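PDB 1JGS: multiple antibiotic resistance protein MarR from Escherichia coli, which represses the marRAB operon by binding the marO operator, thereby controlling genes for antibiotic resistance and oxidative stress defence. Local coordinates for residues V60-G63 / A64-R67; R71-K75 / G76-R80. All coordinates share one frame; numbering follows the deposited sequence.

Interaction 1. Residues V60-G63 / A64-R67; sequences VDLG and ALTR. With SAL (2-hydroxybenzoic acid), chain B.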
ATOM      1  N   VAL A  60      -5.572   6.333   5.251  1.00 48.95           N
ATOM      2  CA  VAL A  60      -5.351   7.575   4.527  1.00 48.95           C
ATOM      3  C   VAL A  60      -5.704   8.779   5.384  1.00 48.95           C
ATOM      4  O   VAL A  60      -6.390   8.659   6.410  1.00 48.95           O
ATOM      5  CB  VAL A  60      -6.220   7.589   3.236  1.00 70.40           C
ATOM      6  CG1 VAL A  60      -6.203   8.959   2.589  1.00 70.40           C
ATOM      7  CG2 VAL A  60      -5.712   6.530   2.254  1.00 70.40           C
ATOM      8  N   ASP A  61      -5.214   9.940   4.968  1.00 54.83           N
ATOM      9  CA  ASP A  61      -5.497  11.182   5.669  1.00 54.83           C
ATOM     10  C   ASP A  61      -6.991  11.445   5.487  1.00 54.83           C
ATOM     11  O   ASP A  61      -7.525  11.314   4.379  1.00 54.83           O
ATOM     12  CB  ASP A  61      -4.688  12.329   5.056  1.00 69.23           C
ATOM     13  CG  ASP A  61      -5.049  13.680   5.644  1.00 69.23           C
ATOM     14  OD1 ASP A  61      -4.783  14.706   4.987  1.00 69.23           O
ATOM     15  OD2 ASP A  61      -5.592  13.722   6.764  1.00 69.23           O
ATOM     16  N   LEU A  62      -7.660  11.822   6.569  1.00 57.37           N
ATOM     17  CA  LEU A  62      -9.085  12.083   6.497  1.00 57.37           C
ATOM     18  C   LEU A  62      -9.355  13.219   5.522  1.00 57.37           C
ATOM     19  O   LEU A  62     -10.300  13.163   4.733  1.00 57.37           O
ATOM     20  CB  LEU A  62      -9.640  12.445   7.880  1.00 70.92           C
ATOM     21  CG  LEU A  62     -11.169  12.520   7.956  1.00 70.92           C
ATOM     22  CD1 LEU A  62     -11.740  11.156   7.637  1.00 70.92           C
ATOM     23  CD2 LEU A  62     -11.621  12.972   9.333  1.00 70.92           C
ATOM     24  N   GLY A  63      -8.515  14.246   5.576  1.00 42.69           N
ATOM     25  CA  GLY A  63      -8.692  15.390   4.699  1.00 42.69           C
ATOM     26  C   GLY A  63      -8.730  15.024   3.227  1.00 42.69           C
ATOM     27  O   GLY A  63      -9.564  15.526   2.471  1.00 42.69           O
ATOM     28  N   ALA A  64      -7.834  14.133   2.818  1.00 34.08           N
ATOM     29  CA  ALA A  64      -7.757  13.723   1.420  1.00 34.08           C
ATOM     30  C   ALA A  64      -8.922  12.820   1.048  1.00 34.08           C
ATOM     31  O   ALA A  64      -9.284  12.720  -0.122  1.00 34.08           O
ATOM     32  CB  ALA A  64      -6.445  13.006   1.165  1.00 29.39           C
ATOM     33  N   LEU A  65      -9.507  12.165   2.048  1.00 36.90           N
ATOM     34  CA  LEU A  65     -10.633  11.271   1.819  1.00 36.90           C
ATOM     35  C   LEU A  65     -11.884  12.092   1.533  1.00 36.90           C
ATOM     36  O   LEU A  65     -12.639  11.802   0.594  1.00 36.90           O
ATOM     37  CB  LEU A  65     -10.867  10.387   3.046  1.00 46.47           C
ATOM     38  CG  LEU A  65     -11.941   9.318   2.830  1.00 46.47           C
ATOM     39  CD1 LEU A  65     -11.430   8.337   1.795  1.00 46.47           C
ATOM     40  CD2 LEU A  65     -12.268   8.608   4.133  1.00 46.47           C
ATOM     41  N   THR A  66     -12.079  13.123   2.348  1.00 33.18           N
ATOM     42  CA  THR A  66     -13.212  14.026   2.236  1.00 33.18           C
ATOM     43  C   THR A  66     -13.257  14.653   0.861  1.00 33.18           C
ATOM     44  O   THR A  66     -14.307  14.681   0.218  1.00 33.18           O
ATOM     45  CB  THR A  66     -13.118  15.167   3.277  1.00 64.50           C
ATOM     46  OG1 THR A  66     -12.792  14.623   4.562  1.00 64.50           O
ATOM     47  CG2 THR A  66     -14.445  15.912   3.372  1.00 64.50           C
ATOM     48  N   ARG A  67     -12.117  15.175   0.414  1.00 32.09           N
ATOM     49  CA  ARG A  67     -12.050  15.793  -0.908  1.00 32.09           C
ATOM     50  C   ARG A  67     -12.290  14.700  -1.931  1.00 32.09           C
ATOM     51  O   ARG A  67     -12.978  14.905  -2.915  1.00 32.09           O
ATOM     52  CB  ARG A  67     -10.675  16.446  -1.152  1.00 47.77           C
ATOM     53  CG  ARG A  67     -10.337  17.577  -0.194  1.00 47.77           C
ATOM     54  CD  ARG A  67      -9.273  18.514  -0.769  1.00 47.77           C
ATOM     55  NE  ARG A  67      -8.026  17.831  -1.107  1.00 47.77           N
ATOM     56  CZ  ARG A  67      -7.146  17.387  -0.214  1.00 47.77           C
ATOM     57  NH1 ARG A  67      -7.363  17.550   1.087  1.00 47.77           N
ATOM     58  NH2 ARG A  67      -6.041  16.780  -0.621  1.00 47.77           N
TER
HETATM   59  C1' SAL B 256     -17.850  13.042   4.886  1.00 44.77           C
HETATM   60  O1' SAL B 256     -19.173  13.149   4.882  1.00 44.77           O
HETATM   61  O2' SAL B 256     -17.196  13.209   3.847  1.00 44.77           O
HETATM   62  C1  SAL B 256     -17.219  12.718   6.183  1.00 44.77           C
HETATM   63  C2  SAL B 256     -15.773  12.579   6.276  1.00 44.77           C
HETATM   64  C3  SAL B 256     -15.142  12.264   7.504  1.00 44.77           C
HETATM   65  C4  SAL B 256     -15.891  12.078   8.663  1.00 44.77           C
HETATM   66  C5  SAL B 256     -17.462  12.225   8.591  1.00 44.77           C
HETATM   67  C6  SAL B 256     -18.031  12.534   7.360  1.00 44.77           C
HETATM   68  O2  SAL B 256     -14.953  12.740   5.204  1.00 44.77           O
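T66 reaches back one turn along the helix to L62, and its hydroxyl serves two partners at once. OG1 gives its proton to the carbonyl oxygen L62 O at 2.9 Å, coming from above the carbonyl plane, and accepts at 2.9 Å from the phenolic O2 of the salicylate. The rotation that sets OG1 beside the backbone N (chi1 -47°) brings it close to that carbonyl. L62 O has two firm donors, since T66 N also binds it, at 3.0 Å and nearly straight (164°). The branch of L62 lies against the salicylate ring: CD1 is 3.6 Å from its atom C3, so polar and apolar contacts come from neighbouring turns of one helix. One residue on, R67 N binds G63 O at 3.3 Å.

At the start of the helix D61 is the N-cap. Its OD2 accepts from G63 N at 3.2 Å, met from above the carboxylate plane, and D61 O accepts from L65 N at 3.2 Å and, weakly, from A64 N. The other carboxylate oxygen, OD1, is held by a salt bridge from R67 of the second subunit, and R67 NH2 makes the equivalent salt bridge to D61 OD1 of that subunit. V60 O accepts from K55 NZ and V60 CG1 touches A64 CB at 4.3 Å, while L65 packs on K55 and L58 of helix 51-58.

This is the capped start of the recognition helix of the MarR-family winged helix-turn-helix, with L62 and T66 on one wall of a salicylate site and A64 beside a second bound salicylate.

Interaction 2. Residues R71-K75 / G76-R80; sequences RLVCK and GWVER. With SAL (2-hydroxybenzoic acid), chain B.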
ATOM      1  N   ARG A  71     -15.126  14.524  -4.747  1.00 31.46           N
ATOM      2  CA  ARG A  71     -14.847  14.396  -6.172  1.00 31.46           C
ATOM      3  C   ARG A  71     -15.655  13.224  -6.735  1.00 31.46           C
ATOM      4  O   ARG A  71     -16.219  13.312  -7.822  1.00 31.46           O
ATOM      5  CB  ARG A  71     -13.352  14.164  -6.424  1.00 37.99           C
ATOM      6  CG  ARG A  71     -12.974  13.895  -7.882  1.00 37.99           C
ATOM      7  CD  ARG A  71     -13.520  14.976  -8.824  1.00 37.99           C
ATOM      8  NE  ARG A  71     -13.032  16.323  -8.510  1.00 37.99           N
ATOM      9  CZ  ARG A  71     -11.789  16.743  -8.729  1.00 37.99           C
ATOM     10  NH1 ARG A  71     -10.894  15.919  -9.266  1.00 37.99           N
ATOM     11  NH2 ARG A  71     -11.440  17.988  -8.426  1.00 37.99           N
ATOM     12  N   LEU A  72     -15.719  12.124  -5.995  1.00 29.78           N
ATOM     13  CA  LEU A  72     -16.461  10.955  -6.480  1.00 29.78           C
ATOM     14  C   LEU A  72     -17.955  11.246  -6.623  1.00 29.78           C
ATOM     15  O   LEU A  72     -18.609  10.729  -7.531  1.00 29.78           O
ATOM     16  CB  LEU A  72     -16.215   9.755  -5.557  1.00 25.32           C
ATOM     17  CG  LEU A  72     -14.786   9.195  -5.691  1.00 25.32           C
ATOM     18  CD1 LEU A  72     -14.480   8.137  -4.655  1.00 25.32           C
ATOM     19  CD2 LEU A  72     -14.637   8.644  -7.089  1.00 25.32           C
ATOM     20  N   VAL A  73     -18.501  12.072  -5.733  1.00 31.60           N
ATOM     21  CA  VAL A  73     -19.917  12.428  -5.834  1.00 31.60           C
ATOM     22  C   VAL A  73     -20.091  13.280  -7.088  1.00 31.60           C
ATOM     23  O   VAL A  73     -21.041  13.076  -7.836  1.00 31.60           O
ATOM     24  CB  VAL A  73     -20.392  13.215  -4.595  1.00 28.89           C
ATOM     25  CG1 VAL A  73     -21.808  13.724  -4.794  1.00 28.89           C
ATOM     26  CG2 VAL A  73     -20.315  12.307  -3.365  1.00 28.89           C
ATOM     27  N   CYS A  74     -19.159  14.211  -7.335  1.00 35.75           N
ATOM     28  CA  CYS A  74     -19.219  15.061  -8.534  1.00 35.75           C
ATOM     29  C   CYS A  74     -19.208  14.209  -9.798  1.00 35.75           C
ATOM     30  O   CYS A  74     -19.786  14.584 -10.821  1.00 35.75           O
ATOM     31  CB  CYS A  74     -18.028  16.020  -8.608  1.00 46.08           C
ATOM     32  SG  CYS A  74     -18.158  17.505  -7.621  1.00 46.08           S
ATOM     33  N   LYS A  75     -18.525  13.076  -9.747  1.00 40.46           N
ATOM     34  CA  LYS A  75     -18.476  12.210 -10.913  1.00 40.46           C
ATOM     35  C   LYS A  75     -19.724  11.324 -10.966  1.00 40.46           C
ATOM     36  O   LYS A  75     -19.927  10.576 -11.930  1.00 40.46           O
ATOM     37  CB  LYS A  75     -17.212  11.351 -10.880  1.00 28.93           C
ATOM     38  CG  LYS A  75     -15.940  12.117 -11.195  1.00 28.93           C
ATOM     39  CD  LYS A  75     -14.731  11.179 -11.151  1.00 28.93           C
ATOM     40  CE  LYS A  75     -13.494  11.806 -11.775  1.00 28.93           C
ATOM     41  NZ  LYS A  75     -12.518  10.772 -12.189  1.00 28.93           N
ATOM     42  N   GLY A  76     -20.557  11.423  -9.931  1.00 34.82           N
ATOM     43  CA  GLY A  76     -21.776  10.629  -9.881  1.00 34.82           C
ATOM     44  C   GLY A  76     -21.529   9.157  -9.569  1.00 34.82           C
ATOM     45  O   GLY A  76     -22.370   8.303  -9.855  1.00 34.82           O
ATOM     46  N   TRP A  77     -20.380   8.846  -8.972  1.00 32.56           N
ATOM     47  CA  TRP A  77     -20.069   7.464  -8.663  1.00 32.56           C
ATOM     48  C   TRP A  77     -20.389   7.062  -7.236  1.00 32.56           C
ATOM     49  O   TRP A  77     -20.512   5.880  -6.940  1.00 32.56           O
ATOM     50  CB  TRP A  77     -18.592   7.177  -8.938  1.00 37.53           C
ATOM     51  CG  TRP A  77     -18.179   7.348 -10.363  1.00 37.53           C
ATOM     52  CD1 TRP A  77     -18.998   7.411 -11.449  1.00 37.53           C
ATOM     53  CD2 TRP A  77     -16.843   7.495 -10.855  1.00 37.53           C
ATOM     54  NE1 TRP A  77     -18.258   7.595 -12.593  1.00 37.53           N
ATOM     55  CE2 TRP A  77     -16.930   7.651 -12.257  1.00 37.53           C
ATOM     56  CE3 TRP A  77     -15.582   7.514 -10.250  1.00 37.53           C
ATOM     57  CZ2 TRP A  77     -15.805   7.825 -13.068  1.00 37.53           C
ATOM     58  CZ3 TRP A  77     -14.453   7.686 -11.057  1.00 37.53           C
ATOM     59  CH2 TRP A  77     -14.575   7.840 -12.453  1.00 37.53           C
ATOM     60  N   VAL A  78     -20.537   8.042  -6.350  1.00 30.33           N
ATOM     61  CA  VAL A  78     -20.808   7.766  -4.946  1.00 30.33           C
ATOM     62  C   VAL A  78     -21.914   8.665  -4.411  1.00 30.33           C
ATOM     63  O   VAL A  78     -22.101   9.778  -4.898  1.00 30.33           O
ATOM     64  CB  VAL A  78     -19.520   7.986  -4.109  1.00 28.67           C
ATOM     65  CG1 VAL A  78     -19.824   7.937  -2.628  1.00 28.67           C
ATOM     66  CG2 VAL A  78     -18.472   6.936  -4.479  1.00 28.67           C
ATOM     67  N   GLU A  79     -22.656   8.177  -3.423  1.00 32.27           N
ATOM     68  CA  GLU A  79     -23.716   8.975  -2.823  1.00 32.27           C
ATOM     69  C   GLU A  79     -23.720   8.718  -1.325  1.00 32.27           C
ATOM     70  O   GLU A  79     -23.293   7.649  -0.863  1.00 32.27           O
ATOM     71  CB  GLU A  79     -25.088   8.650  -3.437  1.00 48.71           C
ATOM     72  CG  GLU A  79     -25.739   7.352  -3.006  1.00 48.71           C
ATOM     73  CD  GLU A  79     -27.008   7.070  -3.809  1.00 48.71           C
ATOM     74  OE1 GLU A  79     -26.901   6.946  -5.037  1.00 48.71           O
ATOM     75  OE2 GLU A  79     -28.117   6.980  -3.234  1.00 48.71           O
ATOM     76  N   ARG A  80     -24.190   9.714  -0.586  1.00 41.63           N
ATOM     77  CA  ARG A  80     -24.248   9.684   0.865  1.00 41.63           C
ATOM     78  C   ARG A  80     -25.665   9.493   1.405  1.00 41.63           C
ATOM     79  O   ARG A  80     -26.614  10.132   0.940  1.00 41.63           O
ATOM     80  CB  ARG A  80     -23.699  11.001   1.402  1.00 42.32           C
ATOM     81  CG  ARG A  80     -22.640  10.871   2.455  1.00 42.32           C
ATOM     82  CD  ARG A  80     -22.099  12.236   2.746  1.00 42.32           C
ATOM     83  NE  ARG A  80     -21.658  12.847   1.502  1.00 42.32           N
ATOM     84  CZ  ARG A  80     -20.394  13.120   1.196  1.00 42.32           C
ATOM     85  NH1 ARG A  80     -19.427  12.844   2.055  1.00 42.32           N
ATOM     86  NH2 ARG A  80     -20.102  13.662   0.018  1.00 42.32           N
TER
HETATM   87  C1' SAL B 256     -17.850  13.042   4.886  1.00 44.77           C
HETATM   88  O1' SAL B 256     -19.173  13.149   4.882  1.00 44.77           O
HETATM   89  O2' SAL B 256     -17.196  13.209   3.847  1.00 44.77           O
HETATM   90  C1  SAL B 256     -17.219  12.718   6.183  1.00 44.77           C
HETATM   91  C2  SAL B 256     -15.773  12.579   6.276  1.00 44.77           C
HETATM   92  C3  SAL B 256     -15.142  12.264   7.504  1.00 44.77           C
HETATM   93  C4  SAL B 256     -15.891  12.078   8.663  1.00 44.77           C
HETATM   94  C5  SAL B 256     -17.462  12.225   8.591  1.00 44.77           C
HETATM   95  C6  SAL B 256     -18.031  12.534   7.360  1.00 44.77           C
HETATM   96  O2  SAL B 256     -14.953  12.740   5.204  1.00 44.77           O
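K75 lays its aliphatic chain across the indole of W77. CB sits 3.8 Å above the middle of the ring system, and CD covers the six-membered ring in a CH-pi contact, 3.7 Å from its centroid and only 19° off the normal. The extended zigzag beyond CG puts CB and CD, alternate carbons, down on the ring, while NZ stays near the indole rim, at CH2, and is hydrogen-bonded to Q36 OE1 and D31 O.

L72 fills the angle between W77 and V78 with two different parts. Its CD2 meets the indole at CE3, 3.5 Å away, the two side chains crossing at about a right angle; its CB takes the V78 methyl CG2 at 3.8 Å. One leucine therefore bridges the turn to the first residue of the strand. V73 fits farther along: CG2 lies 3.5 Å from V78 O and also meets R80 NH2, with the valine and arginine side chains crossing. A bend at chi3 (-54°) turns the R80 guanidinium so that its edge meets salicylate O1', to which NH1 gives a weak hydrogen bond at 2.9 Å.

The backbone reverses at G76. This residue, at positive phi (74°), ends the helix in a Schellman motif, in which W77 N binds L72 O at 3.0 Å and G76 N binds V73 O.

The turn leads from helix 62-74 into strand 78-82, which pairs antiparallel with strand 90-94. Helix 34-46 packs beside it, with V39 against L72, L40 against V78 and Q36 against W77, while V90 and V92 of the partner strand touch R80.

In the fold
Interactions 1 and 2 mark the two ends of helix 62-74, with centres about 15 Å apart. The 60-67 contact comes first and caps the helix start; the 71-80 contact follows, closing the helix and turning the chain into strand 78-82 of the two-stranded antiparallel sheet. Their segments do not touch each other directly. Both line one salicylate site, interaction 1 at the hydroxyl end of the ligand and interaction 2 at its carboxylate end. One salicylate therefore sits between the recognition helix and the wing, the two DNA-reading elements of a winged helix-turn-helix, while the helix start also faces the second subunit.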